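Local coordinates for protein probable chitinase (Chromobacterium violaceum, PDB 5JH8) that probably binds chitin and, as a family 18 glycosyl hydrolase with a TIM barrel, probably cleaves its sugar chains, at residues L5-Y11 and S295-M301; A114-R120 and P156-D162; P189-D194 and G253-L257; V204-A210 and Y289-G293. All coordinates share one frame; numbering follows the deposited sequence.

Contact 1: residues L5-Y11 and S295-M301. With HIS (histidine), chain F; 6KY ((2S)-2-(dimethylamino)-4-(methylselanyl)butanoic acid), chain E.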
loop_
_atom_site.group_PDB
_atom_site.type_symbol
_atom_site.label_atom_id
_atom_site.label_comp_id
_atom_site.label_asym_id
_atom_site.label_seq_id
_atom_site.Cartn_x
_atom_site.Cartn_y
_atom_site.Cartn_z
ATOM N N LEU A 5 7.077 -3.937 5.676
ATOM C CA LEU A 5 6.001 -4.742 5.112
ATOM C C LEU A 5 6.088 -4.694 3.597
ATOM O O LEU A 5 5.851 -3.652 2.988
ATOM C CB LEU A 5 4.650 -4.200 5.580
ATOM C CG LEU A 5 3.417 -4.915 5.033
ATOM C CD1 LEU A 5 3.282 -6.325 5.611
ATOM C CD2 LEU A 5 2.182 -4.091 5.359
ATOM N N ALA A 6 6.395 -5.827 2.980
ATOM C CA ALA A 6 6.404 -5.930 1.528
ATOM C C ALA A 6 5.057 -6.446 1.038
ATOM O O ALA A 6 4.422 -7.264 1.684
ATOM C CB ALA A 6 7.519 -6.885 1.089
ATOM N N TYR A 7 4.640 -5.980 -0.135
ATOM C CA TYR A 7 3.418 -6.438 -0.793
ATOM C C TYR A 7 3.754 -7.494 -1.844
ATOM O O TYR A 7 4.508 -7.238 -2.782
ATOM C CB TYR A 7 2.618 -5.265 -1.403
ATOM C CG TYR A 7 1.696 -4.681 -0.360
ATOM C CD1 TYR A 7 2.164 -3.836 0.611
ATOM C CD2 TYR A 7 0.385 -5.126 -0.252
ATOM C CE1 TYR A 7 1.363 -3.419 1.631
ATOM C CE2 TYR A 7 -0.437 -4.692 0.752
ATOM C CZ TYR A 7 0.054 -3.861 1.712
ATOM O OH TYR A 7 -0.723 -3.473 2.766
ATOM N N TYR A 8 3.188 -8.690 -1.651
ATOM C CA TYR A 8 3.307 -9.816 -2.577
ATOM C C TYR A 8 1.988 -9.916 -3.331
ATOM O O TYR A 8 0.997 -10.419 -2.808
ATOM C CB TYR A 8 3.639 -11.098 -1.819
ATOM C CG TYR A 8 3.898 -12.262 -2.739
ATOM C CD1 TYR A 8 5.058 -12.330 -3.457
ATOM C CD2 TYR A 8 2.969 -13.280 -2.909
ATOM C CE1 TYR A 8 5.307 -13.379 -4.313
ATOM C CE2 TYR A 8 3.211 -14.329 -3.787
ATOM C CZ TYR A 8 4.395 -14.378 -4.490
ATOM O OH TYR A 8 4.692 -15.410 -5.355
ATOM N N SER A 9 1.999 -9.484 -4.593
ATOM C CA SER A 9 0.791 -9.301 -5.372
ATOM C C SER A 9 1.028 -9.833 -6.778
ATOM O O SER A 9 2.088 -10.384 -7.089
ATOM C CB SER A 9 0.404 -7.820 -5.402
ATOM O OG SER A 9 -0.757 -7.650 -6.185
ATOM N N GLY A 10 0.041 -9.628 -7.646
ATOM C CA GLY A 10 0.054 -10.201 -8.977
ATOM C C GLY A 10 0.901 -9.437 -9.973
ATOM O O GLY A 10 0.388 -8.780 -10.881
ATOM N N TYR A 11 2.213 -9.533 -9.811
ATOM C CA TYR A 11 3.167 -8.896 -10.700
ATOM C C TYR A 11 4.208 -9.910 -11.129
ATOM O O TYR A 11 4.614 -10.778 -10.349
ATOM C CB TYR A 11 3.864 -7.708 -10.009
ATOM C CG TYR A 11 2.882 -6.610 -9.711
ATOM C CD1 TYR A 11 2.353 -5.845 -10.732
ATOM C CD2 TYR A 11 2.443 -6.366 -8.421
ATOM C CE1 TYR A 11 1.430 -4.860 -10.482
ATOM C CE2 TYR A 11 1.508 -5.379 -8.163
ATOM C CZ TYR A 11 1.005 -4.634 -9.196
ATOM O OH TYR A 11 0.074 -3.658 -8.935
ATOM N N SER A 295 5.938 0.371 4.500
ATOM C CA SER A 295 5.378 -0.608 3.590
ATOM C C SER A 295 5.805 -0.239 2.176
ATOM O O SER A 295 5.892 0.954 1.841
ATOM C CB SER A 295 3.853 -0.666 3.722
ATOM O OG SER A 295 3.217 0.553 3.376
ATOM N N LEU A 296 6.096 -1.256 1.367
ATOM C CA LEU A 296 6.694 -1.091 0.047
ATOM C C LEU A 296 5.789 -1.746 -0.984
ATOM O O LEU A 296 5.450 -2.925 -0.841
ATOM C CB LEU A 296 8.089 -1.727 -0.014
ATOM C CG LEU A 296 9.162 -1.238 0.991
ATOM C CD1 LEU A 296 9.290 0.280 1.087
ATOM C CD2 LEU A 296 8.982 -1.828 2.397
ATOM N N TYR A 297 5.425 -1.010 -2.020
ATOM C CA TYR A 297 4.499 -1.517 -3.020
ATOM C C TYR A 297 5.188 -1.460 -4.377
ATOM O O TYR A 297 5.388 -0.361 -4.913
ATOM C CB TYR A 297 3.192 -0.699 -3.054
ATOM C CG TYR A 297 2.131 -1.420 -3.849
ATOM C CD1 TYR A 297 2.036 -1.257 -5.216
ATOM C CD2 TYR A 297 1.317 -2.364 -3.258
ATOM C CE1 TYR A 297 1.119 -1.958 -5.969
ATOM C CE2 TYR A 297 0.416 -3.095 -4.008
ATOM C CZ TYR A 297 0.331 -2.888 -5.373
ATOM O OH TYR A 297 -0.556 -3.571 -6.167
ATOM N N ALA A 298 5.560 -2.599 -4.990
ATOM C CA ALA A 298 5.321 -3.980 -4.575
ATOM C C ALA A 298 6.466 -4.855 -5.141
ATOM O O ALA A 298 7.189 -4.462 -6.051
ATOM C CB ALA A 298 3.996 -4.490 -5.098
ATOM N N LEU A 299 6.587 -6.057 -4.584
ATOM C CA LEU A 299 7.601 -7.009 -5.013
ATOM C C LEU A 299 7.451 -7.342 -6.493
ATOM O O LEU A 299 6.366 -7.649 -6.986
ATOM C CB LEU A 299 7.488 -8.284 -4.175
ATOM C CG LEU A 299 7.884 -8.147 -2.703
ATOM C CD1 LEU A 299 7.359 -9.346 -1.936
ATOM C CD2 LEU A 299 9.407 -8.028 -2.483
ATOM N N GLY A 300 8.571 -7.300 -7.205
ATOM C CA GLY A 300 8.605 -7.565 -8.620
ATOM C C GLY A 300 8.838 -6.321 -9.444
ATOM O O GLY A 300 9.132 -6.432 -10.635
HETATM N N MSE A 301 8.712 -5.143 -8.845
HETATM C CA MSE A 301 8.901 -3.900 -9.567
HETATM C C MSE A 301 10.304 -3.321 -9.416
HETATM O O MSE A 301 10.640 -2.322 -10.065
HETATM C CB MSE A 301 7.914 -2.856 -9.043
HETATM C CG MSE A 301 6.483 -3.242 -9.178
HETATM SE SE MSE A 301 5.414 -1.752 -8.534
HETATM C CE MSE A 301 3.644 -2.562 -8.743
HETATM N N HIS F . -3.361 -0.399 -5.851
HETATM C CA HIS F . -3.478 -1.801 -5.461
HETATM C C HIS F . -4.394 -2.532 -6.432
HETATM O O HIS F . -5.235 -1.929 -7.112
HETATM C CB HIS F . -3.996 -1.919 -4.025
HETATM C CG HIS F . -3.006 -1.484 -2.986
HETATM N ND1 HIS F . -3.124 -1.829 -1.658
HETATM C CD2 HIS F . -1.895 -0.715 -3.077
HETATM C CE1 HIS F . -2.116 -1.315 -0.979
HETATM N NE2 HIS F . -1.366 -0.614 -1.812
HETATM O OXT HIS F . -4.299 -3.754 -6.559
HETATM N N 6KY E . -1.249 1.932 -7.084
HETATM C CA 6KY E . -2.658 1.452 -7.253
HETATM C C 6KY E . -2.726 -0.033 -6.966
HETATM O O 6KY E . -2.178 -0.830 -7.720
HETATM C CB 6KY E . -3.247 1.764 -8.644
HETATM C CG 6KY E . -3.352 3.279 -8.895
HETATM SE SE 6KY E . -4.221 3.750 -10.586
HETATM C CE 6KY E . -2.720 3.301 -11.748
HETATM C CN1 6KY E . -0.330 1.523 -8.164
HETATM C CN2 6KY E . -0.653 1.527 -5.789
HETATM O O HOH W 1 4.122 -8.104 -5.614
HETATM O O HOH W 2 7.089 -4.872 -1.636
#

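Contact 2: residues A114-R120 and P156-D162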
loop_
_atom_site.group_PDB
_atom_site.type_symbol
_atom_site.label_atom_id
_atom_site.label_comp_id
_atom_site.label_asym_id
_atom_site.label_seq_id
_atom_site.Cartn_x
_atom_site.Cartn_y
_atom_site.Cartn_z
ATOM N N ALA A 114 -12.389 2.357 -2.070
ATOM C CA ALA A 114 -13.669 2.863 -2.544
ATOM C C ALA A 114 -14.779 2.634 -1.519
ATOM O O ALA A 114 -15.960 2.529 -1.881
ATOM C CB ALA A 114 -14.039 2.280 -3.910
ATOM N N VAL A 115 -14.423 2.610 -0.232
ATOM C CA VAL A 115 -15.455 2.607 0.793
ATOM C C VAL A 115 -16.276 3.878 0.641
ATOM O O VAL A 115 -15.724 4.986 0.587
ATOM C CB VAL A 115 -14.836 2.474 2.193
ATOM C CG1 VAL A 115 -15.873 2.686 3.277
ATOM C CG2 VAL A 115 -14.163 1.117 2.356
ATOM N N ALA A 116 -17.601 3.723 0.559
ATOM C CA ALA A 116 -18.488 4.865 0.357
ATOM C C ALA A 116 -18.470 5.782 1.571
ATOM O O ALA A 116 -18.386 5.331 2.714
ATOM C CB ALA A 116 -19.921 4.386 0.134
ATOM N N GLN A 117 -18.576 7.086 1.326
ATOM C CA GLN A 117 -18.556 8.035 2.434
ATOM C C GLN A 117 -19.654 7.734 3.448
ATOM O O GLN A 117 -19.452 7.901 4.657
ATOM C CB GLN A 117 -18.617 9.474 1.930
ATOM C CG GLN A 117 -19.834 9.828 1.099
ATOM C CD GLN A 117 -19.704 11.205 0.489
ATOM O OE1 GLN A 117 -18.949 12.039 0.984
ATOM N NE2 GLN A 117 -20.415 11.441 -0.606
ATOM N N GLY A 118 -20.813 7.266 2.984
ATOM C CA GLY A 118 -21.889 6.942 3.905
ATOM C C GLY A 118 -21.615 5.751 4.796
ATOM O O GLY A 118 -22.370 5.510 5.744
ATOM N N ASP A 119 -20.562 5.000 4.508
ATOM C CA ASP A 119 -20.190 3.822 5.281
ATOM C C ASP A 119 -19.082 4.089 6.284
ATOM O O ASP A 119 -18.558 3.138 6.857
ATOM C CB ASP A 119 -19.785 2.687 4.346
ATOM C CG ASP A 119 -20.980 2.011 3.722
ATOM O OD1 ASP A 119 -21.962 1.769 4.461
ATOM O OD2 ASP A 119 -20.954 1.738 2.502
ATOM N N ARG A 120 -18.767 5.356 6.563
ATOM C CA ARG A 120 -17.692 5.687 7.495
ATOM C C ARG A 120 -17.835 4.931 8.812
ATOM O O ARG A 120 -16.925 4.212 9.248
ATOM C CB ARG A 120 -17.654 7.194 7.749
ATOM C CG ARG A 120 -16.617 7.638 8.779
ATOM C CD ARG A 120 -16.770 9.115 9.041
ATOM N NE ARG A 120 -15.841 9.701 9.992
ATOM C CZ ARG A 120 -14.663 10.233 9.666
ATOM N NH1 ARG A 120 -14.242 10.208 8.418
ATOM N NH2 ARG A 120 -13.900 10.794 10.589
ATOM N N PRO A 156 -15.286 13.010 -0.836
ATOM C CA PRO A 156 -16.030 11.739 -0.946
ATOM C C PRO A 156 -15.154 10.493 -0.976
ATOM O O PRO A 156 -15.611 9.417 -0.577
ATOM C CB PRO A 156 -16.818 11.900 -2.252
ATOM C CG PRO A 156 -16.933 13.344 -2.434
ATOM C CD PRO A 156 -15.723 13.990 -1.850
ATOM N N ALA A 157 -13.923 10.592 -1.465
ATOM C CA ALA A 157 -13.041 9.436 -1.537
ATOM C C ALA A 157 -12.449 9.064 -0.187
ATOM O O ALA A 157 -11.998 7.929 -0.015
ATOM C CB ALA A 157 -11.894 9.706 -2.514
ATOM N N ASN A 158 -12.432 9.997 0.759
ATOM C CA ASN A 158 -11.713 9.838 2.010
ATOM C C ASN A 158 -12.600 9.776 3.245
ATOM O O ASN A 158 -12.168 9.231 4.269
ATOM C CB ASN A 158 -10.729 11.002 2.182
ATOM C CG ASN A 158 -9.686 11.041 1.101
ATOM O OD1 ASN A 158 -9.279 9.995 0.607
ATOM N ND2 ASN A 158 -9.241 12.241 0.729
ATOM N N TYR A 159 -13.822 10.313 3.184
ATOM C CA TYR A 159 -14.632 10.423 4.388
ATOM C C TYR A 159 -15.027 9.059 4.950
ATOM O O TYR A 159 -15.311 8.953 6.148
ATOM C CB TYR A 159 -15.877 11.287 4.130
ATOM C CG TYR A 159 -16.639 11.602 5.396
ATOM C CD1 TYR A 159 -16.117 12.476 6.339
ATOM C CD2 TYR A 159 -17.873 11.028 5.656
ATOM C CE1 TYR A 159 -16.784 12.753 7.498
ATOM C CE2 TYR A 159 -18.567 11.314 6.816
ATOM C CZ TYR A 159 -18.013 12.175 7.735
ATOM O OH TYR A 159 -18.681 12.478 8.896
ATOM N N GLY A 160 -15.038 8.003 4.138
ATOM C CA GLY A 160 -15.320 6.683 4.676
ATOM C C GLY A 160 -14.276 6.164 5.645
ATOM O O GLY A 160 -14.532 5.158 6.311
ATOM N N TYR A 161 -13.111 6.821 5.725
ATOM C CA TYR A 161 -11.984 6.359 6.530
ATOM C C TYR A 161 -11.788 7.281 7.735
ATOM O O TYR A 161 -11.298 8.410 7.606
ATOM C CB TYR A 161 -10.723 6.272 5.688
ATOM C CG TYR A 161 -10.895 5.353 4.504
ATOM C CD1 TYR A 161 -10.681 3.989 4.631
ATOM C CD2 TYR A 161 -11.318 5.837 3.282
ATOM C CE1 TYR A 161 -10.845 3.129 3.573
ATOM C CE2 TYR A 161 -11.514 4.993 2.210
ATOM C CZ TYR A 161 -11.267 3.636 2.346
ATOM O OH TYR A 161 -11.472 2.822 1.253
ATOM N N ASP A 162 -12.204 6.805 8.905
ATOM C CA ASP A 162 -12.070 7.533 10.170
ATOM C C ASP A 162 -10.801 6.989 10.822
ATOM O O ASP A 162 -10.815 5.939 11.470
ATOM C CB ASP A 162 -13.303 7.250 11.016
ATOM C CG ASP A 162 -13.277 7.922 12.378
ATOM O OD1 ASP A 162 -12.206 8.374 12.851
ATOM O OD2 ASP A 162 -14.371 8.000 12.979
HETATM O O HOH W 3 -10.153 4.110 -1.583
HETATM O O HOH W 4 -13.584 5.805 -1.031
HETATM O O HOH W 5 -15.134 7.574 1.387
HETATM O O HOH W 6 -17.973 8.155 -1.378
HETATM O O HOH W 7 -13.677 4.339 8.882
HETATM O O HOH W 8 -11.846 11.141 6.782
#

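Contact 3: residues P189-D194 and G253-L257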
loop_
_atom_site.group_PDB
_atom_site.type_symbol
_atom_site.label_atom_id
_atom_site.label_comp_id
_atom_site.label_asym_id
_atom_site.label_seq_id
_atom_site.Cartn_x
_atom_site.Cartn_y
_atom_site.Cartn_z
ATOM N N PRO A 189 4.295 14.539 -8.609
ATOM C CA PRO A 189 4.854 13.540 -7.705
ATOM C C PRO A 189 3.822 12.482 -7.338
ATOM O O PRO A 189 2.663 12.779 -7.022
ATOM C CB PRO A 189 5.264 14.366 -6.485
ATOM C CG PRO A 189 5.554 15.727 -7.031
ATOM C CD PRO A 189 4.574 15.917 -8.168
ATOM N N VAL A 190 4.285 11.238 -7.338
ATOM C CA VAL A 190 3.444 10.098 -6.979
ATOM C C VAL A 190 3.406 9.871 -5.475
ATOM O O VAL A 190 2.421 9.354 -4.943
ATOM C CB VAL A 190 3.948 8.855 -7.739
ATOM C CG1 VAL A 190 3.170 7.619 -7.341
ATOM C CG2 VAL A 190 3.854 9.110 -9.234
ATOM N N ALA A 191 4.465 10.253 -4.782
ATOM C CA ALA A 191 4.598 10.067 -3.347
ATOM C C ALA A 191 5.429 11.221 -2.794
ATOM O O ALA A 191 6.445 11.033 -2.130
ATOM C CB ALA A 191 5.229 8.707 -3.038
ATOM N N GLY A 192 4.984 12.446 -3.065
ATOM C CA GLY A 192 5.763 13.611 -2.682
ATOM C C GLY A 192 5.926 13.687 -1.173
ATOM O O GLY A 192 4.988 13.437 -0.412
ATOM N N SER A 193 7.131 14.073 -0.734
ATOM C CA SER A 193 7.433 14.063 0.688
ATOM C C SER A 193 6.650 15.110 1.456
ATOM O O SER A 193 6.358 14.907 2.639
ATOM C CB SER A 193 8.919 14.296 0.907
ATOM O OG SER A 193 9.366 15.489 0.294
ATOM N N ASP A 194 6.340 16.245 0.826
ATOM C CA ASP A 194 5.568 17.291 1.496
ATOM C C ASP A 194 4.143 16.806 1.774
ATOM O O ASP A 194 3.631 16.926 2.894
ATOM C CB ASP A 194 5.619 18.598 0.690
ATOM C CG ASP A 194 5.166 18.466 -0.764
ATOM O OD1 ASP A 194 5.062 17.367 -1.327
ATOM O OD2 ASP A 194 4.933 19.539 -1.369
ATOM N N GLY A 253 11.835 19.927 -3.003
ATOM C CA GLY A 253 10.674 20.238 -2.188
ATOM C C GLY A 253 9.734 19.070 -1.991
ATOM O O GLY A 253 8.980 19.052 -1.014
ATOM N N THR A 254 9.753 18.104 -2.903
ATOM C CA THR A 254 8.898 16.928 -2.796
ATOM C C THR A 254 9.691 15.630 -2.749
ATOM O O THR A 254 9.090 14.547 -2.774
ATOM C CB THR A 254 7.905 16.854 -3.971
ATOM O OG1 THR A 254 8.613 16.567 -5.183
ATOM C CG2 THR A 254 7.109 18.137 -4.109
ATOM N N HIS A 255 11.014 15.700 -2.725
ATOM C CA HIS A 255 11.872 14.522 -2.797
ATOM C C HIS A 255 11.370 13.541 -3.847
ATOM O O HIS A 255 11.077 12.379 -3.578
ATOM C CB HIS A 255 12.071 13.857 -1.432
ATOM C CG HIS A 255 12.974 14.635 -0.546
ATOM N ND1 HIS A 255 14.337 14.660 -0.734
ATOM C CD2 HIS A 255 12.709 15.490 0.469
ATOM C CE1 HIS A 255 14.878 15.459 0.167
ATOM N NE2 HIS A 255 13.915 15.978 0.905
ATOM N N SER A 256 11.288 14.036 -5.082
ATOM C CA SER A 256 10.798 13.244 -6.198
ATOM C C SER A 256 11.645 13.542 -7.421
ATOM O O SER A 256 12.156 14.652 -7.569
ATOM C CB SER A 256 9.318 13.549 -6.449
ATOM O OG SER A 256 8.539 13.283 -5.290
ATOM N N LEU A 257 11.762 12.557 -8.301
ATOM C CA LEU A 257 12.551 12.661 -9.513
ATOM C C LEU A 257 11.625 12.847 -10.705
ATOM O O LEU A 257 10.626 12.130 -10.832
ATOM C CB LEU A 257 13.391 11.404 -9.687
ATOM C CG LEU A 257 14.445 11.486 -10.783
ATOM C CD1 LEU A 257 15.616 12.336 -10.326
ATOM C CD2 LEU A 257 14.898 10.083 -11.170
HETATM O O HOH W 9 7.237 10.895 -5.331
#

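Contact 4: residues V204-A210 and Y289-G293. With EDO (1,2-ethanediol), chain C.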
loop_
_atom_site.group_PDB
_atom_site.type_symbol
_atom_site.label_atom_id
_atom_site.label_comp_id
_atom_site.label_asym_id
_atom_site.label_seq_id
_atom_site.Cartn_x
_atom_site.Cartn_y
_atom_site.Cartn_z
ATOM N N VAL A 204 -0.716 10.727 12.746
ATOM C CA VAL A 204 -0.148 10.505 14.080
ATOM C C VAL A 204 -0.817 11.368 15.138
ATOM O O VAL A 204 -0.716 11.068 16.335
ATOM C CB VAL A 204 1.388 10.617 14.143
ATOM C CG1 VAL A 204 2.053 9.690 13.133
ATOM C CG2 VAL A 204 1.847 12.039 13.941
ATOM N N GLU A 205 -1.512 12.427 14.739
ATOM C CA GLU A 205 -2.342 13.133 15.698
ATOM C C GLU A 205 -3.518 12.271 16.138
ATOM O O GLU A 205 -3.992 12.389 17.277
ATOM C CB GLU A 205 -2.856 14.428 15.069
ATOM C CG GLU A 205 -3.744 15.237 15.997
ATOM C CD GLU A 205 -4.140 16.576 15.395
ATOM O OE1 GLU A 205 -3.279 17.234 14.783
ATOM O OE2 GLU A 205 -5.315 16.985 15.531
ATOM N N ARG A 206 -3.994 11.394 15.252
ATOM C CA ARG A 206 -5.218 10.640 15.444
ATOM C C ARG A 206 -4.994 9.201 15.861
ATOM O O ARG A 206 -5.925 8.576 16.396
ATOM C CB ARG A 206 -6.037 10.686 14.148
ATOM C CG ARG A 206 -6.688 12.052 13.950
ATOM C CD ARG A 206 -7.057 12.366 12.514
ATOM N NE ARG A 206 -7.607 13.716 12.410
ATOM C CZ ARG A 206 -6.882 14.828 12.382
ATOM N NH1 ARG A 206 -5.560 14.781 12.439
ATOM N NH2 ARG A 206 -7.496 16.002 12.290
ATOM N N VAL A 207 -3.785 8.688 15.662
ATOM C CA VAL A 207 -3.433 7.286 15.834
ATOM C C VAL A 207 -2.060 7.240 16.481
ATOM O O VAL A 207 -1.179 7.996 16.069
ATOM C CB VAL A 207 -3.380 6.561 14.482
ATOM C CG1 VAL A 207 -3.056 5.098 14.693
ATOM C CG2 VAL A 207 -4.687 6.726 13.759
ATOM N N PRO A 208 -1.808 6.375 17.462
ATOM C CA PRO A 208 -0.446 6.270 17.985
ATOM C C PRO A 208 0.516 5.987 16.843
ATOM O O PRO A 208 0.281 5.106 16.015
ATOM C CB PRO A 208 -0.532 5.092 18.958
ATOM C CG PRO A 208 -1.963 5.046 19.360
ATOM C CD PRO A 208 -2.721 5.434 18.129
ATOM N N ALA A 209 1.625 6.723 16.819
ATOM C CA ALA A 209 2.521 6.625 15.676
ATOM C C ALA A 209 3.037 5.205 15.478
ATOM O O ALA A 209 3.253 4.785 14.338
ATOM C CB ALA A 209 3.683 7.599 15.823
ATOM N N ALA A 210 3.220 4.447 16.566
ATOM C CA ALA A 210 3.730 3.085 16.450
ATOM C C ALA A 210 2.771 2.167 15.715
ATOM O O ALA A 210 3.172 1.076 15.304
ATOM C CB ALA A 210 4.026 2.521 17.835
ATOM N N TYR A 289 9.093 10.259 12.800
ATOM C CA TYR A 289 7.762 10.293 13.402
ATOM C C TYR A 289 7.545 9.249 14.493
ATOM O O TYR A 289 6.512 9.303 15.167
ATOM C CB TYR A 289 6.677 10.066 12.343
ATOM C CG TYR A 289 6.368 11.243 11.447
ATOM C CD1 TYR A 289 7.133 11.506 10.320
ATOM C CD2 TYR A 289 5.293 12.074 11.712
ATOM C CE1 TYR A 289 6.834 12.562 9.490
ATOM C CE2 TYR A 289 4.996 13.138 10.892
ATOM C CZ TYR A 289 5.770 13.379 9.780
ATOM O OH TYR A 289 5.488 14.420 8.942
ATOM N N GLY A 290 8.460 8.307 14.681
ATOM C CA GLY A 290 8.165 7.188 15.555
ATOM C C GLY A 290 7.147 6.226 14.985
ATOM O O GLY A 290 6.344 5.660 15.735
ATOM N N LEU A 291 7.132 6.049 13.666
ATOM C CA LEU A 291 6.174 5.155 13.051
ATOM C C LEU A 291 6.465 3.709 13.444
ATOM O O LEU A 291 7.579 3.342 13.836
ATOM C CB LEU A 291 6.224 5.255 11.527
ATOM C CG LEU A 291 6.025 6.648 10.923
ATOM C CD1 LEU A 291 5.990 6.544 9.405
ATOM C CD2 LEU A 291 4.765 7.316 11.440
ATOM N N GLY A 292 5.448 2.866 13.283
ATOM C CA GLY A 292 5.623 1.438 13.441
ATOM C C GLY A 292 6.476 0.802 12.376
ATOM O O GLY A 292 6.951 -0.321 12.575
ATOM N N GLY A 293 6.644 1.472 11.242
ATOM C CA GLY A 293 7.429 0.931 10.161
ATOM C C GLY A 293 6.976 1.502 8.841
ATOM O O GLY A 293 6.346 2.563 8.794
HETATM C C1 EDO C . -11.686 14.428 12.385
HETATM O O1 EDO C . -10.325 14.702 12.027
HETATM C C2 EDO C . -11.742 13.270 13.372
HETATM O O2 EDO C . -10.448 12.671 13.484
#

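Contact 1: residues L5-Y11 and S295-M301
Tyr11 meets Tyr297 through the hydroxyls, with 2.8 Å between Tyr11 OH and Tyr297 OH; this and the other Tyr11 contacts belong to one of its two conformers. The bond comes in at the edge of the Tyr11 ring, the two planes almost perpendicular (89°). Over one face of Tyr11 the long, unbranched chain of Met301 (selenomethionine here) lays its methyl, Met301 CE being 3.4 Å from Tyr11 CZ in a CH-pi contact. Tyr297 has CG anti to its backbone N (chi1 -167°), which carries the ring into the pocket: the bound histidine lies over one face, with its CD2 3.4 Å from Tyr297 CE2, and Ala298 CB sits over the centre of the other. The peptide bond before Ala298 is cis.

The strands pair in parallel, Leu5 beside Ser295 and Ala6 beside Leu296. Leu296 N donates to Leu5 O (2.9 Å), Tyr7 N to Leu296 O and Leu299 N to Tyr7 O (3.0 Å). Water bridges Tyr7 N and Leu296 O. Tyr7 OH is hydrogen-bonded to Asn109 OD1, Ser9 OG to Asp31 OD2. In this TIM barrel, strand 3-8 is flanked by strands 27-35 and 293-297, and Leu299 packs on Leu18 of helix 14-20.

Contact 2: residues A114-R120 and P156-D162
Arg120 reaches across to Tyr159, Gly160 and Asp162. Its CB lies 3.3 Å from Tyr159 O and also faces Gly160 CA. With CG anti to the backbone N (chi1 176°) and the chain extended to NE, the next carbons run past the same carbonyl; CG also approaches Asp162 CB. Arg120 CD then settles over the Tyr159 ring, 3.6 Å from Tyr159 CZ. Beyond it the guanidinium lies between two layers. Tyr159 covers one face, the planes only 18° apart, giving an off-centre cation-pi stack. Asp162 covers the opposite face, where Arg120 NH2 is 3.7 Å from Asp162 OD2 in a long salt bridge that relies on charge alone. Arg120 NH1 uses its in-plane N-H instead on Tyr159 O (2.8 Å, 161° at the hydrogen) and also donates to a water held by Tyr161 O.

Gly160 has no side chain, which lets the carbonyls of Val115 and Ala116 face it closely. Val115 CB and CG2 pack against Tyr161 CZ, while CG1 faces Gly160 O; Val115 N makes a weak bond to Tyr161 OH, which is held more firmly by Phe112 O. Water joins Val115 O, Pro156 O and Gly160 N. Asp162 OD1 caps the next helix at Ala165 N. The arrangement is one of neighbouring beta-alpha loops in a TIM barrel, each leading from a strand into its helix.

Contact 3: residues P189-D194 and G253-L257
Ser193 and Asp194 lie along the turn at 253-256, the serine beside His255 and the aspartate beside Thr254. Ser193 OG approaches the His255 ring at its edge and in its plane, 3.3 Å from His255 CD2, while the ring's ND1 is engaged by Tyr250 OH. Asp194 and Thr254 run side by side and point the same way, bringing Asp194 OD1 to 3.5 Å from Thr254 CG2. Thr254 offers its methyl to this neighbour, whereas its OG1 bonds to Asp251. Pro189 meets Thr254 differently, crossing it at about a right angle with Pro189 CG 3.7 Å from Thr254 OG1, and its CB lies against Ser256 OG. The compact proline ring fills this corner beside Trp272.

Thr254 O joins the two sides. Ser193 N donates to it (2.9 Å, 167° at the hydrogen) and Ser256 OG also donates (2.9 Å); the two donors come from opposite faces of the carbonyl plane, so the oxygen is gripped between them. Ser256 OG, beside its own backbone N and anti to its carbonyl carbon (chi1 -58°), is placed to do this while accepting from a water that also accepts from Ala191 N. A small hydroxyl residue thus serves both bonds.

Gly192 occupies the N-cap of helix 193-206, whose first turn meets the hairpin between strands 249-251 and 256-262. His255 and Ser256 opposite Asp251 form a G1 beta bulge there.

Contact 4: residues V204-A210 and Y289-G293
Val204 turns one methyl to each of two residues: CG1, anti to the carbonyl carbon, points to Leu291, and CG2, set between the backbone N and the carbonyl carbon (chi1 -55° for CG1), points to Tyr289. The aromatic side chain takes a matching setting, its CG anti to the carbonyl carbon (chi1 -76°), which presents the ring's edge. This is the TIM-barrel region where helix 193-206 leads toward strand 212-222, beside the loop from helix 276-289 into strand 293-297.

The apolar meetings are light. Val204 CG2 lies 4.1 Å from Tyr289 CD2, near the ring plane, and Val204 CG1 lies 4.0 Å from Leu291 CD2; in both pairs the side chains cross at about a right angle. A beta-branched residue suits this place because its two methyls serve two neighbours at once. Tyr289 OH continues to Asp201 of helix 193-206, so the ring links the helices through its polar end as well, while Leu291 also rests on Ile212 and Asn214 of the adjoining strand.

Ala209 fits a close spot: Ala209 CB lies 3.3 Å from Gly290 O and close to Tyr289 O. Gly290 leaves the helix with positive phi (71°), a shape that favours glycine. Gly292, with no side chain, lets Ala210 O come to 3.1 Å from Gly292 CA. On the far side of the first segment, Arg206 NE donates to a bound ethanediol, probably from the crystallisation liquor. Across the contact, Ala209 O receives a weak bond from Gly292 N at 3.1 Å, and Leu291 CA approaches Ala209 O at 3.2 Å.

How the contacts relate
Beginning at the N terminus, strand 3-8 supplies the first half of contact 1, whose partner strand 293-297 comes near the end of the chain; together they close the barrel, and the other three contacts all fall within this span. Contact 2 comes next, closing a loop of 35 residues that holds most of helix 120-135 and strand 142-146. Contacts 3 and 4 come after it and cross each other, their segments alternating along the chain: 189-194 and 204-210 lie at the two ends of helix 193-206, and their partners are the 253-257 hairpin and the 289-293 loop. Segments 289-293 and 295-301 follow each other with one residue between.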